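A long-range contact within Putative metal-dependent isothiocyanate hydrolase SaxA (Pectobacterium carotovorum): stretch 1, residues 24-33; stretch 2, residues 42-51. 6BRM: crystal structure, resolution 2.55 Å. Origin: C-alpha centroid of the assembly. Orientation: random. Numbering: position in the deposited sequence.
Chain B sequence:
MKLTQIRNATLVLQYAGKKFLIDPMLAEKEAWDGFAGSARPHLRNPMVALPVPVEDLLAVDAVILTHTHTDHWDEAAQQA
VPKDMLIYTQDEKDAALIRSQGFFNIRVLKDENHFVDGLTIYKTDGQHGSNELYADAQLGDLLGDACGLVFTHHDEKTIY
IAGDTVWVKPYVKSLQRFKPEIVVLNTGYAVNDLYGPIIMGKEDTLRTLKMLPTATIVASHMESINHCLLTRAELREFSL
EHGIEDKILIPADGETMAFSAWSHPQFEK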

# COMPACT_ATOMS: atom_id res chain seq x y z
N PRO B 24 12.58 14.00 -15.45
CA PRO B 24 12.97 14.56 -16.76
C PRO B 24 13.01 13.54 -17.91
O PRO B 24 13.84 12.62 -17.90
CB PRO B 24 14.37 15.16 -16.50
CG PRO B 24 14.73 14.83 -15.09
CD PRO B 24 13.75 13.83 -14.57
N MET B 25 12.09 13.69 -18.87
CA MET B 25 12.14 12.99 -20.15
C MET B 25 12.54 14.03 -21.21
O MET B 25 11.74 14.90 -21.56
CB MET B 25 10.78 12.37 -20.49
CG MET B 25 10.83 11.31 -21.58
SD MET B 25 9.38 11.22 -22.64
CE MET B 25 8.06 10.92 -21.47
N LEU B 26 13.77 13.93 -21.71
CA LEU B 26 14.38 14.97 -22.55
C LEU B 26 14.73 14.54 -24.00
O LEU B 26 15.43 15.27 -24.71
CB LEU B 26 15.63 15.53 -21.84
CG LEU B 26 15.44 16.77 -20.96
CD1 LEU B 26 14.30 16.61 -19.97
CD2 LEU B 26 16.74 17.08 -20.23
N ALA B 27 14.25 13.38 -24.44
CA ALA B 27 14.47 12.93 -25.83
C ALA B 27 13.64 13.75 -26.82
O ALA B 27 12.55 14.21 -26.48
CB ALA B 27 14.15 11.45 -25.99
N GLU B 28 14.16 13.93 -28.03
CA GLU B 28 13.46 14.67 -29.09
C GLU B 28 12.24 13.89 -29.61
O GLU B 28 12.03 12.73 -29.24
CB GLU B 28 14.42 15.00 -30.25
CG GLU B 28 15.52 15.98 -29.88
CD GLU B 28 16.23 16.56 -31.09
OE1 GLU B 28 16.60 17.75 -31.04
OE2 GLU B 28 16.43 15.83 -32.09
N LYS B 29 11.44 14.55 -30.45
CA LYS B 29 10.21 13.95 -30.98
C LYS B 29 10.52 12.65 -31.72
O LYS B 29 11.32 12.64 -32.66
CB LYS B 29 9.47 14.91 -31.92
CG LYS B 29 7.99 14.59 -32.09
CD LYS B 29 7.45 14.98 -33.46
CE LYS B 29 6.02 14.51 -33.64
NZ LYS B 29 5.54 14.69 -35.04
N GLU B 30 9.93 11.55 -31.24
CA GLU B 30 10.08 10.21 -31.84
C GLU B 30 11.53 9.69 -31.85
O GLU B 30 11.88 8.83 -32.66
CB GLU B 30 9.48 10.20 -33.26
CG GLU B 30 8.08 10.79 -33.34
CD GLU B 30 7.41 10.60 -34.70
OE1 GLU B 30 6.19 10.33 -34.72
OE2 GLU B 30 8.10 10.71 -35.73
N ALA B 31 12.35 10.16 -30.91
CA ALA B 31 13.81 9.95 -30.94
C ALA B 31 14.37 8.77 -30.12
O ALA B 31 15.57 8.53 -30.17
CB ALA B 31 14.53 11.23 -30.53
N TRP B 32 13.53 8.05 -29.37
CA TRP B 32 13.99 6.87 -28.61
C TRP B 32 14.46 5.78 -29.58
O TRP B 32 13.63 5.11 -30.21
CB TRP B 32 12.91 6.31 -27.67
CG TRP B 32 12.65 7.12 -26.40
CD1 TRP B 32 13.38 8.17 -25.92
CD2 TRP B 32 11.60 6.90 -25.45
NE1 TRP B 32 12.84 8.63 -24.74
CE2 TRP B 32 11.75 7.86 -24.43
CE3 TRP B 32 10.54 5.98 -25.37
CZ2 TRP B 32 10.87 7.94 -23.33
CZ3 TRP B 32 9.67 6.06 -24.27
CH2 TRP B 32 9.85 7.03 -23.27
N ASP B 33 15.78 5.62 -29.67
CA ASP B 33 16.41 4.71 -30.64
C ASP B 33 17.04 3.48 -29.97
O ASP B 33 18.08 2.97 -30.42
CB ASP B 33 17.44 5.48 -31.50
CG ASP B 33 18.60 6.07 -30.68
OD1 ASP B 33 18.40 6.39 -29.50
OD2 ASP B 33 19.71 6.21 -31.24
N HIS B 42 8.18 0.01 -32.76
CA HIS B 42 7.34 1.21 -32.67
C HIS B 42 8.23 2.44 -32.49
O HIS B 42 9.01 2.50 -31.54
CB HIS B 42 6.35 1.10 -31.51
N LEU B 43 8.11 3.39 -33.41
CA LEU B 43 8.90 4.62 -33.38
C LEU B 43 8.03 5.86 -33.12
O LEU B 43 8.31 6.94 -33.63
CB LEU B 43 9.67 4.77 -34.70
CG LEU B 43 10.51 3.57 -35.15
CD1 LEU B 43 10.99 3.76 -36.58
CD2 LEU B 43 11.68 3.34 -34.20
N ARG B 44 6.98 5.69 -32.32
CA ARG B 44 6.06 6.78 -31.98
C ARG B 44 6.54 7.61 -30.77
O ARG B 44 6.25 8.80 -30.71
CB ARG B 44 4.63 6.27 -31.73
CG ARG B 44 3.82 5.98 -33.00
CD ARG B 44 3.76 4.51 -33.38
NE ARG B 44 2.61 3.83 -32.78
CZ ARG B 44 2.19 2.62 -33.14
N ASN B 45 7.27 6.98 -29.85
CA ASN B 45 7.67 7.63 -28.58
C ASN B 45 8.98 8.42 -28.74
O ASN B 45 9.93 7.87 -29.30
CB ASN B 45 7.87 6.58 -27.49
CG ASN B 45 6.64 5.72 -27.25
OD1 ASN B 45 5.51 6.17 -27.45
ND2 ASN B 45 6.85 4.48 -26.83
N PRO B 46 9.07 9.67 -28.27
CA PRO B 46 7.96 10.46 -27.72
C PRO B 46 7.06 11.05 -28.81
O PRO B 46 7.57 11.53 -29.82
CB PRO B 46 8.68 11.59 -26.98
CG PRO B 46 10.03 11.06 -26.64
CD PRO B 46 10.31 9.86 -27.50
N MET B 47 5.75 10.99 -28.60
CA MET B 47 4.75 11.50 -29.56
C MET B 47 4.89 12.98 -29.91
O MET B 47 4.64 13.37 -31.05
CB MET B 47 3.33 11.24 -29.04
CG MET B 47 2.84 9.81 -29.19
SD MET B 47 1.23 9.57 -28.40
CE MET B 47 0.39 8.52 -29.59
N VAL B 48 5.27 13.80 -28.92
CA VAL B 48 5.38 15.25 -29.07
C VAL B 48 6.79 15.71 -28.69
O VAL B 48 7.48 15.03 -27.93
CB VAL B 48 4.33 15.98 -28.18
CG1 VAL B 48 4.26 17.47 -28.51
CG2 VAL B 48 2.95 15.35 -28.34
N ALA B 49 7.21 16.84 -29.25
CA ALA B 49 8.50 17.46 -28.90
C ALA B 49 8.42 18.20 -27.56
O ALA B 49 7.35 18.29 -26.95
CB ALA B 49 8.93 18.42 -29.99
N LEU B 50 9.56 18.72 -27.11
CA LEU B 50 9.60 19.59 -25.93
C LEU B 50 9.02 20.97 -26.28
O LEU B 50 9.39 21.54 -27.31
CB LEU B 50 11.04 19.76 -25.43
CG LEU B 50 11.71 18.53 -24.82
CD1 LEU B 50 13.22 18.72 -24.77
CD2 LEU B 50 11.15 18.24 -23.43
N PRO B 51 8.15 21.52 -25.42
CA PRO B 51 7.57 22.84 -25.69
C PRO B 51 8.54 24.01 -25.43
O PRO B 51 8.22 25.14 -25.81
CB PRO B 51 6.38 22.90 -24.73
CG PRO B 51 6.82 22.08 -23.57
CD PRO B 51 7.70 20.99 -24.12

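Two segments need no regular secondary structure to pack closely, provided a turn presents its backbone to a partner of complementary shape. Here neither stretch forms a helix or strand. Residues Glu 28 to Ala 31 make a type II beta turn, closed by Ala 31 N donating to Glu 28 O at 3.1 Å. This leaves the amide at the turn's third position free to bond outward, and Glu 30 N donates to Pro 46 O at 2.8 Å, the one hydrogen bond between the stretches. Beside it, Glu 30 CA lies 3.5 Å from Asn 45 O, a CA-H...O contact that brings a second carbonyl of the partner to the same residue. The peptide bond between Asn 45 and Pro 46 is cis.

Proline is the hub of the apolar packing. Pro 46 CD sits almost squarely over the five-membered ring of Trp 32, 3.8 Å from Trp 32 CG, in a CH-pi contact that sets polarised C-H groups against the indole's electron-rich face. Pro 46 CG meets Met 25 SD at 4.1 Å and Ala 27 CB at 4.2 Å. Farther along, Leu 50 CD2 approaches Met 25 O at 3.9 Å, while the aliphatic part of Lys 29 covers the backbone, with Lys 29 CG 3.7 Å from Ala 49 N.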